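Leucine-rich repeat protein (Bacteroides thetaiotaomicron, PDB 4ECN) is of unknown function but, as an extracellular leucine-rich repeat protein carrying DUF4458 domains, probably binds other proteins. Local coordinates at residues Q9-Q14 with D76-A82; S40-K45 with L92-D97; K86-Y90 with K121-V125. All coordinates share one frame; numbering follows the deposited sequence.

How the contacts relate
All three contacts lie in the N-terminal beta domain. Contacts 1 and 2 join neighbouring antiparallel strands. Contact 3 packs side chains of strand 83-93 against those of strand 118-124. The centres of contacts 1 and 2 are about 21 Å apart, and they do not touch. The centre of contact 3 is about 16 Å from each of the other two centres. Backbone atoms Gln14 O and Lys121 N, 2.9 Å apart, probably bond contact 1 to contact 3. Contacts 2 and 3 share strand 83-93, and Ile44 packs on both Tyr90 and Leu123. The sodium ion, at Gln314 and Val317, belongs to the leucine-rich repeat part and to none of these contacts.

Contact 1: Q9-Q14 with D76-A82; sequences QYGYVQ and DKLQLLA
Tyr12 meets two side chains of segment 76-82, Lys77 and Gln79. The straight Lys77 chain brings its ammonium group over a face of the ring. Its NZ lies 4.5 Å from the centroid of the Tyr12 ring, 16° off the normal, a cation-pi contact. Gln79 lies along the flank of Tyr12. Its CB is 3.6 Å from Tyr12 CE1. The next atom, CG, sits near both Gly11 O and Tyr10 CB. CD then passes by Tyr12 OH, and the amide divides its ends between the two tyrosines. Gln79 OE1 is 3.4 Å from Tyr12 OH, while Gln79 NE2 is 3.4 Å from Tyr10 CG. The amide plane stands almost square to the Tyr10 ring. With chi1 at -168°, Gln79 CG is anti to the backbone N, and the outstretched chain carries the amide between the Tyr12 hydroxyl and the Tyr10 ring. Tyr10 also has Leu81 CD1 over one ring face, a CH-pi contact of 4.3 Å to the ring centroid. Leu80 O lies at the edge of the same ring.

The backbones are tied by Gly11 N to Leu80 O at 3.0 Å, with a weak return bond. Ala82 N bonds Gln9 O at the end of the pair. Val13 and Leu80 occupy the other sheet face and touch through CG2 and CD1. On its far side strand 10-18 pairs in parallel with strand 118-124. A strand pair with Tyr12 and Gln79 on one face, and Val13 and Leu80 packed on Val113 from the other, is consistent with the beta-sandwich fold expected of the transthyretin clan, to which DUF4458 belongs.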
ATOM      1  N   GLN A   9      26.910  37.078  38.404  1.00105.57           N
ATOM      2  CA  GLN A   9      25.715  36.531  37.752  1.00103.71           C
ATOM      3  C   GLN A   9      25.734  36.878  36.258  1.00105.07           C
ATOM      4  O   GLN A   9      24.895  36.397  35.491  1.00103.21           O
ATOM      5  CB  GLN A   9      24.426  37.095  38.422  1.00105.14           C
ATOM      6  CG  GLN A   9      24.411  37.216  39.969  1.00119.49           C
ATOM      7  CD  GLN A   9      25.144  38.425  40.558  1.00134.08           C
ATOM      8  OE1 GLN A   9      25.479  39.398  39.869  1.00128.11           O
ATOM      9  NE2 GLN A   9      25.396  38.396  41.865  1.00122.53           N
ATOM     10  N   TYR A  10      26.687  37.751  35.865  1.00101.36           N
ATOM     11  CA  TYR A  10      26.850  38.306  34.523  1.00100.13           C
ATOM     12  C   TYR A  10      28.036  37.714  33.742  1.00100.82           C
ATOM     13  O   TYR A  10      28.978  37.169  34.324  1.00101.57           O
ATOM     14  CB  TYR A  10      27.053  39.830  34.609  1.00102.81           C
ATOM     15  CG  TYR A  10      25.880  40.587  35.192  1.00106.25           C
ATOM     16  CD1 TYR A  10      25.773  40.802  36.565  1.00108.58           C
ATOM     17  CD2 TYR A  10      24.894  41.125  34.369  1.00107.41           C
ATOM     18  CE1 TYR A  10      24.693  41.497  37.109  1.00109.77           C
ATOM     19  CE2 TYR A  10      23.805  41.816  34.900  1.00108.59           C
ATOM     20  CZ  TYR A  10      23.711  42.003  36.272  1.00117.02           C
ATOM     21  OH  TYR A  10      22.649  42.688  36.808  1.00119.09           O
ATOM     22  N   GLY A  11      27.956  37.883  32.419  1.00 93.12           N
ATOM     23  CA  GLY A  11      28.943  37.481  31.425  1.00 90.82           C
ATOM     24  C   GLY A  11      29.162  38.563  30.387  1.00 89.54           C
ATOM     25  O   GLY A  11      28.750  39.706  30.600  1.00 90.11           O
ATOM     26  N   TYR A  12      29.852  38.241  29.274  1.00 81.36           N
ATOM     27  CA  TYR A  12      30.161  39.245  28.253  1.00 79.17           C
ATOM     28  C   TYR A  12      30.007  38.693  26.848  1.00 77.96           C
ATOM     29  O   TYR A  12      30.155  37.495  26.621  1.00 76.78           O
ATOM     30  CB  TYR A  12      31.581  39.808  28.431  1.00 81.55           C
ATOM     31  CG  TYR A  12      31.755  40.559  29.732  1.00 85.55           C
ATOM     32  CD1 TYR A  12      31.492  41.923  29.813  1.00 88.11           C
ATOM     33  CD2 TYR A  12      32.148  39.899  30.897  1.00 87.47           C
ATOM     34  CE1 TYR A  12      31.620  42.613  31.018  1.00 90.26           C
ATOM     35  CE2 TYR A  12      32.241  40.571  32.113  1.00 89.30           C
ATOM     36  CZ  TYR A  12      31.985  41.929  32.166  1.00 97.61           C
ATOM     37  OH  TYR A  12      32.102  42.600  33.357  1.00102.88           O
ATOM     38  N   VAL A  13      29.663  39.591  25.915  1.00 71.78           N
ATOM     39  CA  VAL A  13      29.476  39.310  24.490  1.00 69.52           C
ATOM     40  C   VAL A  13      30.189  40.382  23.691  1.00 72.75           C
ATOM     41  O   VAL A  13      30.264  41.542  24.113  1.00 72.36           O
ATOM     42  CB  VAL A  13      27.983  39.200  24.057  1.00 71.23           C
ATOM     43  CG1 VAL A  13      27.849  38.716  22.620  1.00 69.33           C
ATOM     44  CG2 VAL A  13      27.218  38.271  24.971  1.00 71.36           C
ATOM     45  N   GLN A  14      30.726  39.973  22.547  1.00 68.67           N
ATOM     46  CA  GLN A  14      31.329  40.842  21.564  1.00 69.26           C
ATOM     47  C   GLN A  14      30.932  40.302  20.230  1.00 72.74           C
ATOM     48  O   GLN A  14      30.641  39.111  20.123  1.00 72.23           O
ATOM     49  CB  GLN A  14      32.845  41.003  21.727  1.00 72.24           C
ATOM     50  CG  GLN A  14      33.696  39.752  21.530  1.00 88.94           C
ATOM     51  CD  GLN A  14      35.163  40.066  21.735  1.00102.73           C
ATOM     52  OE1 GLN A  14      35.545  40.970  22.502  1.00 89.90           O
ATOM     53  NE2 GLN A  14      36.020  39.304  21.069  1.00100.56           N
ATOM     54  N   ASP A  76      32.697  46.175  21.113  1.00 86.68           N
ATOM     55  CA  ASP A  76      33.089  46.328  22.517  1.00 87.38           C
ATOM     56  C   ASP A  76      32.387  45.262  23.380  1.00 90.85           C
ATOM     57  O   ASP A  76      31.336  44.751  22.972  1.00 89.47           O
ATOM     58  CB  ASP A  76      32.724  47.745  23.039  1.00 89.91           C
ATOM     59  CG  ASP A  76      33.616  48.933  22.678  1.00 99.09           C
ATOM     60  OD1 ASP A  76      34.853  48.752  22.610  1.00101.54           O
ATOM     61  OD2 ASP A  76      33.095  50.074  22.637  1.00 98.83           O
ATOM     62  N   LYS A  77      32.943  44.930  24.562  1.00 87.92           N
ATOM     63  CA  LYS A  77      32.315  43.963  25.476  1.00 87.01           C
ATOM     64  C   LYS A  77      30.942  44.456  25.922  1.00 88.23           C
ATOM     65  O   LYS A  77      30.781  45.641  26.220  1.00 88.43           O
ATOM     66  CB  LYS A  77      33.187  43.705  26.726  1.00 91.09           C
ATOM     67  CG  LYS A  77      34.167  42.536  26.680  1.00100.92           C
ATOM     68  CD  LYS A  77      34.853  42.406  28.065  1.00109.54           C
ATOM     69  CE  LYS A  77      35.749  41.191  28.214  1.00113.73           C
ATOM     70  NZ  LYS A  77      36.186  40.978  29.624  1.00109.85           N
ATOM     71  N   LEU A  78      29.963  43.556  25.970  1.00 82.04           N
ATOM     72  CA  LEU A  78      28.622  43.887  26.429  1.00 80.36           C
ATOM     73  C   LEU A  78      28.271  43.040  27.652  1.00 80.20           C
ATOM     74  O   LEU A  78      28.129  41.820  27.531  1.00 78.50           O
ATOM     75  CB  LEU A  78      27.595  43.686  25.295  1.00 79.47           C
ATOM     76  CG  LEU A  78      26.100  43.764  25.659  1.00 83.50           C
ATOM     77  CD1 LEU A  78      25.728  45.125  26.230  1.00 83.95           C
ATOM     78  CD2 LEU A  78      25.234  43.402  24.472  1.00 84.25           C
ATOM     79  N   GLN A  79      28.118  43.685  28.821  1.00 74.90           N
ATOM     80  CA  GLN A  79      27.760  42.945  30.023  1.00 74.52           C
ATOM     81  C   GLN A  79      26.271  42.651  30.019  1.00 78.11           C
ATOM     82  O   GLN A  79      25.459  43.570  29.918  1.00 78.28           O
ATOM     83  CB  GLN A  79      28.165  43.689  31.294  1.00 76.71           C
ATOM     84  CG  GLN A  79      28.068  42.826  32.553  1.00 83.32           C
ATOM     85  CD  GLN A  79      28.578  43.535  33.781  1.00104.15           C
ATOM     86  OE1 GLN A  79      29.310  44.540  33.715  1.00 99.50           O
ATOM     87  NE2 GLN A  79      28.241  42.993  34.937  1.00 97.66           N
ATOM     88  N   LEU A  80      25.924  41.366  30.095  1.00 73.69           N
ATOM     89  CA  LEU A  80      24.552  40.877  30.123  1.00 73.04           C
ATOM     90  C   LEU A  80      24.393  39.849  31.194  1.00 79.24           C
ATOM     91  O   LEU A  80      25.386  39.257  31.602  1.00 79.53           O
ATOM     92  CB  LEU A  80      24.150  40.273  28.766  1.00 71.86           C
ATOM     93  CG  LEU A  80      23.991  41.218  27.587  1.00 75.56           C
ATOM     94  CD1 LEU A  80      23.994  40.448  26.288  1.00 74.92           C
ATOM     95  CD2 LEU A  80      22.739  42.048  27.711  1.00 76.30           C
ATOM     96  N   LEU A  81      23.159  39.598  31.640  1.00 77.53           N
ATOM     97  CA  LEU A  81      22.936  38.575  32.644  1.00 79.01           C
ATOM     98  C   LEU A  81      22.930  37.217  31.952  1.00 82.93           C
ATOM     99  O   LEU A  81      22.346  37.069  30.877  1.00 80.85           O
ATOM    100  CB  LEU A  81      21.650  38.828  33.435  1.00 79.80           C
ATOM    101  CG  LEU A  81      21.576  38.102  34.790  1.00 86.56           C
ATOM    102  CD1 LEU A  81      21.182  39.057  35.917  1.00 87.52           C
ATOM    103  CD2 LEU A  81      20.720  36.807  34.712  1.00 89.22           C
ATOM    104  N   ALA A  82      23.624  36.242  32.559  1.00 81.63           N
ATOM    105  CA  ALA A  82      23.792  34.887  32.027  1.00 81.98           C
ATOM    106  C   ALA A  82      22.448  34.231  31.685  1.00 86.62           C
ATOM    107  O   ALA A  82      21.569  34.121  32.544  1.00 87.37           O
ATOM    108  CB  ALA A  82      24.552  34.025  33.024  1.00 83.79           C
TER

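Contact 2: S40-K45 with L92-D97; sequences SAQKIK and LYDGLD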
ATOM      1  N   SER A  40      32.779  52.153   6.955  1.00120.15           N
ATOM      2  CA  SER A  40      32.513  53.551   7.317  1.00119.33           C
ATOM      3  C   SER A  40      31.850  53.563   8.683  1.00120.95           C
ATOM      4  O   SER A  40      31.835  54.592   9.366  1.00120.76           O
ATOM      5  CB  SER A  40      31.654  54.257   6.271  1.00121.85           C
ATOM      6  OG  SER A  40      31.277  55.551   6.718  1.00128.74           O
ATOM      7  N   ALA A  41      31.309  52.378   9.067  1.00115.22           N
ATOM      8  CA  ALA A  41      30.610  52.076  10.311  1.00113.60           C
ATOM      9  C   ALA A  41      31.562  52.021  11.503  1.00115.51           C
ATOM     10  O   ALA A  41      32.656  51.454  11.409  1.00115.82           O
ATOM     11  CB  ALA A  41      29.882  50.748  10.185  1.00113.30           C
ATOM     12  N   GLN A  42      31.121  52.587  12.634  1.00109.36           N
ATOM     13  CA  GLN A  42      31.895  52.629  13.870  1.00108.50           C
ATOM     14  C   GLN A  42      30.974  52.407  15.117  1.00109.12           C
ATOM     15  O   GLN A  42      31.406  52.642  16.248  1.00109.67           O
ATOM     16  CB  GLN A  42      32.687  53.952  13.973  1.00110.82           C
ATOM     17  CG  GLN A  42      31.872  55.241  13.837  1.00122.15           C
ATOM     18  CD  GLN A  42      32.728  56.467  14.042  1.00144.76           C
ATOM     19  OE1 GLN A  42      33.909  56.508  13.672  1.00141.81           O
ATOM     20  NE2 GLN A  42      32.149  57.500  14.638  1.00137.74           N
ATOM     21  N   LYS A  43      29.739  51.891  14.900  1.00102.03           N
ATOM     22  CA  LYS A  43      28.724  51.553  15.919  1.00 99.79           C
ATOM     23  C   LYS A  43      27.802  50.406  15.443  1.00100.07           C
ATOM     24  O   LYS A  43      27.782  50.078  14.254  1.00 99.68           O
ATOM     25  CB  LYS A  43      27.860  52.777  16.289  1.00101.60           C
ATOM     26  CG  LYS A  43      28.398  53.647  17.413  1.00109.91           C
ATOM     27  CD  LYS A  43      27.457  54.823  17.689  1.00114.86           C
ATOM     28  CE  LYS A  43      27.921  55.722  18.812  1.00115.68           C
ATOM     29  NZ  LYS A  43      26.968  56.837  19.056  1.00116.56           N
ATOM     30  N   ILE A  44      27.059  49.791  16.382  1.00 93.45           N
ATOM     31  CA  ILE A  44      26.090  48.723  16.118  1.00 90.74           C
ATOM     32  C   ILE A  44      25.058  48.705  17.258  1.00 92.53           C
ATOM     33  O   ILE A  44      25.417  48.851  18.435  1.00 92.68           O
ATOM     34  CB  ILE A  44      26.730  47.315  15.895  1.00 93.09           C
ATOM     35  CG1 ILE A  44      25.701  46.320  15.312  1.00 91.93           C
ATOM     36  CG2 ILE A  44      27.432  46.765  17.166  1.00 94.37           C
ATOM     37  CD1 ILE A  44      26.242  45.009  14.861  1.00 94.67           C
ATOM     38  N   LYS A  45      23.781  48.547  16.898  1.00 86.36           N
ATOM     39  CA  LYS A  45      22.695  48.438  17.865  1.00 84.87           C
ATOM     40  C   LYS A  45      22.064  47.078  17.635  1.00 84.17           C
ATOM     41  O   LYS A  45      21.325  46.869  16.673  1.00 83.03           O
ATOM     42  CB  LYS A  45      21.693  49.617  17.770  1.00 87.63           C
ATOM     43  CG  LYS A  45      20.604  49.628  18.870  1.00 99.23           C
ATOM     44  CD  LYS A  45      19.814  50.957  18.946  1.00106.12           C
ATOM     45  CE  LYS A  45      18.873  51.207  17.785  1.00109.57           C
ATOM     46  NZ  LYS A  45      18.450  52.632  17.698  1.00111.50           N
ATOM     47  N   LEU A  92      23.919  49.140  11.687  1.00 76.72           N
ATOM     48  CA  LEU A  92      25.290  49.648  11.684  1.00 78.70           C
ATOM     49  C   LEU A  92      25.221  51.177  11.483  1.00 89.39           C
ATOM     50  O   LEU A  92      24.281  51.657  10.848  1.00 89.44           O
ATOM     51  CB  LEU A  92      26.160  48.939  10.630  1.00 78.17           C
ATOM     52  CG  LEU A  92      26.416  47.454  10.899  1.00 81.94           C
ATOM     53  CD1 LEU A  92      26.929  46.760   9.689  1.00 81.61           C
ATOM     54  CD2 LEU A  92      27.369  47.248  12.048  1.00 85.40           C
ATOM     55  N   TYR A  93      26.151  51.942  12.084  1.00 90.88           N
ATOM     56  CA  TYR A  93      26.134  53.411  12.021  1.00 93.50           C
ATOM     57  C   TYR A  93      27.513  53.998  11.674  1.00103.69           C
ATOM     58  O   TYR A  93      28.510  53.575  12.257  1.00104.26           O
ATOM     59  CB  TYR A  93      25.668  53.985  13.375  1.00 95.01           C
ATOM     60  CG  TYR A  93      24.273  53.574  13.807  1.00 96.18           C
ATOM     61  CD1 TYR A  93      24.068  52.433  14.582  1.00 97.26           C
ATOM     62  CD2 TYR A  93      23.167  54.361  13.501  1.00 97.26           C
ATOM     63  CE1 TYR A  93      22.790  52.067  15.009  1.00 97.13           C
ATOM     64  CE2 TYR A  93      21.886  54.009  13.924  1.00 97.91           C
ATOM     65  CZ  TYR A  93      21.700  52.859  14.674  1.00106.04           C
ATOM     66  OH  TYR A  93      20.430  52.530  15.092  1.00108.00           O
ATOM     67  N   ASP A  94      27.564  55.011  10.774  1.00104.19           N
ATOM     68  CA  ASP A  94      28.807  55.693  10.355  1.00106.32           C
ATOM     69  C   ASP A  94      29.270  56.742  11.413  1.00113.48           C
ATOM     70  O   ASP A  94      28.750  56.766  12.536  1.00112.83           O
ATOM     71  CB  ASP A  94      28.612  56.379   8.975  1.00108.34           C
ATOM     72  CG  ASP A  94      27.755  57.641   8.975  1.00119.19           C
ATOM     73  OD1 ASP A  94      26.753  57.688   9.730  1.00118.29           O
ATOM     74  OD2 ASP A  94      28.083  58.578   8.215  1.00128.21           O
ATOM     75  N   GLY A  95      30.233  57.589  11.027  1.00112.80           N
ATOM     76  CA  GLY A  95      30.756  58.670  11.860  1.00114.39           C
ATOM     77  C   GLY A  95      29.719  59.722  12.227  1.00120.01           C
ATOM     78  O   GLY A  95      29.718  60.227  13.354  1.00120.42           O
ATOM     79  N   LEU A  96      28.804  60.032  11.275  1.00116.75           N
ATOM     80  CA  LEU A  96      27.704  60.997  11.424  1.00116.64           C
ATOM     81  C   LEU A  96      26.500  60.406  12.224  1.00119.64           C
ATOM     82  O   LEU A  96      25.535  61.133  12.490  1.00118.92           O
ATOM     83  CB  LEU A  96      27.233  61.451  10.033  1.00116.64           C
ATOM     84  N   ASP A  97      26.578  59.092  12.600  1.00115.18           N
ATOM     85  CA  ASP A  97      25.620  58.279  13.383  1.00113.50           C
ATOM     86  C   ASP A  97      24.268  58.053  12.612  1.00114.16           C
ATOM     87  O   ASP A  97      23.197  58.002  13.229  1.00113.25           O
ATOM     88  CB  ASP A  97      25.354  58.885  14.786  1.00115.65           C
ATOM     89  CG  ASP A  97      26.542  58.809  15.730  1.00125.10           C
ATOM     90  OD1 ASP A  97      26.974  57.679  16.053  1.00124.86           O
ATOM     91  OD2 ASP A  97      27.005  59.877  16.192  1.00131.34           O
TER
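Ser40 meets Asp94 at the start of the pair. The carbonyl oxygen Ser40 O takes a CA-H...O contact from Asp94 CA at 3.4 Å. Ala41 CB then rests on Leu92 CB, on a side where Leu61 and Leu100 also pack. Gln42 N donates to Tyr93 O at 2.8 Å, a nearly straight bond. The outstretched Gln42 side chain lays Gln42 NE2 3.3 Å from Gly95 CA. Lys43 N makes a second, weak bond to the same Tyr93 O. Gln42 and Lys43 thus both face Tyr93, a classic beta bulge where strands 43-49 and 83-93 pair antiparallel. Lys43 O accepts from Tyr93 N at 3.3 Å. The long, unbent Lys43 chain reaches the type I turn Asp94-Asp97. There Lys43 NZ forms a salt bridge to Asp97 OD1 at 3.1 Å, coming from above the carboxylate plane. Ile44 and Leu92 stand shoulder to shoulder, with Ile44 CD1 3.8 Å from Leu92 CD2. Lys45 has CB at the edge of the Tyr93 ring, and its chain bends at chi3 (71°) to bring Lys45 NZ 3.3 Å from Tyr93 OH.

Contact 3: K86-Y90 with K121-V125; sequences KIVGY and KALTV
The axes of the short strands 86-90 and 121-124 come no closer than 10.0 Å and are inclined at 55°. At that spacing they are not paired in a sheet, and the gap is bridged mainly by side chains. Ile87, Tyr90, Lys121 and Leu123 all point toward the opposite strand. Leu123 holds the middle. Its CD1 sits over one face of the Tyr90 ring, 4.2 Å from the centroid and offset toward the rim, a CH-pi contact. Its other methyl, Leu123 CD2, meets Ile87 CD1 at 3.9 Å. Ile87 CD1 also touches Lys121 CG at 3.9 Å. The bent Lys121 chain then carries NZ on to Ala122 O and to a salt bridge with Asp108. The Tyr90 and Leu123 side chains run past one another head to tail. The far end of Tyr90 reaches Val125, with Tyr90 OH 3.5 Å from Val125 CG2. Without the ring, as with an alanine here, a gap would probably open beside Leu123 CD1, and Val125 CG2 would lose the hydroxyl it packs against. Leu101, Leu111 and Phe15 pack around this cluster. Such facing of strands through apolar side chains is characteristic of the core of a beta sandwich.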
ATOM      1  N   LYS A  86      17.925  35.911  21.991  1.00 76.01           N
ATOM      2  CA  LYS A  86      17.667  35.753  20.569  1.00 74.61           C
ATOM      3  C   LYS A  86      17.825  37.113  19.915  1.00 77.80           C
ATOM      4  O   LYS A  86      17.147  38.055  20.323  1.00 77.80           O
ATOM      5  CB  LYS A  86      16.277  35.135  20.300  1.00 76.54           C
ATOM      6  CG  LYS A  86      16.041  34.770  18.821  1.00 92.78           C
ATOM      7  CD  LYS A  86      14.568  34.541  18.434  1.00 98.40           C
ATOM      8  CE  LYS A  86      13.735  35.807  18.403  1.00 95.40           C
ATOM      9  NZ  LYS A  86      12.338  35.535  17.981  1.00 99.39           N
ATOM     10  N   ILE A  87      18.774  37.229  18.956  1.00 73.66           N
ATOM     11  CA  ILE A  87      19.021  38.442  18.161  1.00 73.08           C
ATOM     12  C   ILE A  87      17.857  38.586  17.179  1.00 75.21           C
ATOM     13  O   ILE A  87      17.524  37.609  16.489  1.00 74.16           O
ATOM     14  CB  ILE A  87      20.400  38.416  17.425  1.00 76.17           C
ATOM     15  CG1 ILE A  87      21.572  38.052  18.349  1.00 76.66           C
ATOM     16  CG2 ILE A  87      20.663  39.730  16.662  1.00 77.37           C
ATOM     17  CD1 ILE A  87      22.838  37.540  17.569  1.00 81.11           C
ATOM     18  N   VAL A  88      17.224  39.776  17.138  1.00 70.35           N
ATOM     19  CA  VAL A  88      16.102  40.041  16.227  1.00 69.17           C
ATOM     20  C   VAL A  88      16.674  40.631  14.924  1.00 71.27           C
ATOM     21  O   VAL A  88      16.278  40.235  13.821  1.00 69.32           O
ATOM     22  CB  VAL A  88      15.013  40.952  16.854  1.00 73.25           C
ATOM     23  CG1 VAL A  88      13.751  40.958  15.991  1.00 72.84           C
ATOM     24  CG2 VAL A  88      14.668  40.502  18.263  1.00 73.17           C
ATOM     25  N   GLY A  89      17.629  41.544  15.095  1.00 67.39           N
ATOM     26  CA  GLY A  89      18.330  42.225  14.020  1.00 66.26           C
ATOM     27  C   GLY A  89      19.307  43.230  14.577  1.00 69.02           C
ATOM     28  O   GLY A  89      19.431  43.367  15.799  1.00 68.99           O
ATOM     29  N   TYR A  90      20.012  43.934  13.687  1.00 64.90           N
ATOM     30  CA  TYR A  90      21.003  44.920  14.092  1.00 65.38           C
ATOM     31  C   TYR A  90      21.127  46.046  13.070  1.00 71.22           C
ATOM     32  O   TYR A  90      20.830  45.860  11.889  1.00 69.54           O
ATOM     33  CB  TYR A  90      22.383  44.258  14.311  1.00 66.36           C
ATOM     34  CG  TYR A  90      22.996  43.612  13.082  1.00 66.58           C
ATOM     35  CD1 TYR A  90      23.795  44.347  12.204  1.00 69.06           C
ATOM     36  CD2 TYR A  90      22.843  42.249  12.838  1.00 65.65           C
ATOM     37  CE1 TYR A  90      24.371  43.751  11.081  1.00 69.53           C
ATOM     38  CE2 TYR A  90      23.406  41.647  11.714  1.00 65.61           C
ATOM     39  CZ  TYR A  90      24.178  42.398  10.846  1.00 72.86           C
ATOM     40  OH  TYR A  90      24.744  41.795   9.752  1.00 76.13           O
ATOM     41  N   LYS A 121      30.102  36.450  19.191  1.00 62.41           N
ATOM     42  CA  LYS A 121      29.057  36.083  18.239  1.00 61.23           C
ATOM     43  C   LYS A 121      29.439  36.553  16.845  1.00 66.70           C
ATOM     44  O   LYS A 121      29.890  37.680  16.632  1.00 66.91           O
ATOM     45  CB  LYS A 121      27.672  36.631  18.644  1.00 62.28           C
ATOM     46  CG  LYS A 121      26.495  36.122  17.793  1.00 69.51           C
ATOM     47  CD  LYS A 121      26.103  34.666  18.103  1.00 73.73           C
ATOM     48  CE  LYS A 121      25.104  34.094  17.135  1.00 71.36           C
ATOM     49  NZ  LYS A 121      25.716  33.819  15.803  1.00 81.40           N
ATOM     50  N   ALA A 122      29.275  35.645  15.906  1.00 64.44           N
ATOM     51  CA  ALA A 122      29.519  35.885  14.505  1.00 64.70           C
ATOM     52  C   ALA A 122      28.249  36.426  13.846  1.00 69.35           C
ATOM     53  O   ALA A 122      27.209  35.743  13.804  1.00 69.28           O
ATOM     54  CB  ALA A 122      29.974  34.594  13.832  1.00 65.09           C
ATOM     55  N   LEU A 123      28.325  37.669  13.374  1.00 64.91           N
ATOM     56  CA  LEU A 123      27.227  38.258  12.639  1.00 63.91           C
ATOM     57  C   LEU A 123      27.599  38.267  11.166  1.00 71.17           C
ATOM     58  O   LEU A 123      28.578  38.916  10.797  1.00 71.60           O
ATOM     59  CB  LEU A 123      26.867  39.665  13.154  1.00 63.44           C
ATOM     60  CG  LEU A 123      26.161  39.757  14.506  1.00 66.50           C
ATOM     61  CD1 LEU A 123      25.937  41.201  14.888  1.00 65.89           C
ATOM     62  CD2 LEU A 123      24.835  39.004  14.504  1.00 67.00           C
ATOM     63  N   THR A 124      26.863  37.506  10.335  1.00 69.91           N
ATOM     64  CA  THR A 124      27.132  37.445   8.894  1.00 71.31           C
ATOM     65  C   THR A 124      26.218  38.443   8.164  1.00 78.34           C
ATOM     66  O   THR A 124      24.989  38.335   8.235  1.00 78.99           O
ATOM     67  CB  THR A 124      26.971  36.015   8.357  1.00 80.19           C
ATOM     68  OG1 THR A 124      27.880  35.155   9.053  1.00 83.55           O
ATOM     69  CG2 THR A 124      27.227  35.927   6.860  1.00 77.50           C
ATOM     70  N   VAL A 125      26.826  39.406   7.457  1.00 75.94           N
ATOM     71  CA  VAL A 125      26.084  40.424   6.713  1.00 76.08           C
ATOM     72  C   VAL A 125      25.470  39.784   5.436  1.00 79.78           C
ATOM     73  O   VAL A 125      26.194  39.429   4.496  1.00 80.20           O
ATOM     74  CB  VAL A 125      26.978  41.646   6.383  1.00 81.01           C
ATOM     75  CG1 VAL A 125      26.266  42.639   5.473  1.00 80.79           C
ATOM     76  CG2 VAL A 125      27.452  42.336   7.655  1.00 81.44           C
TER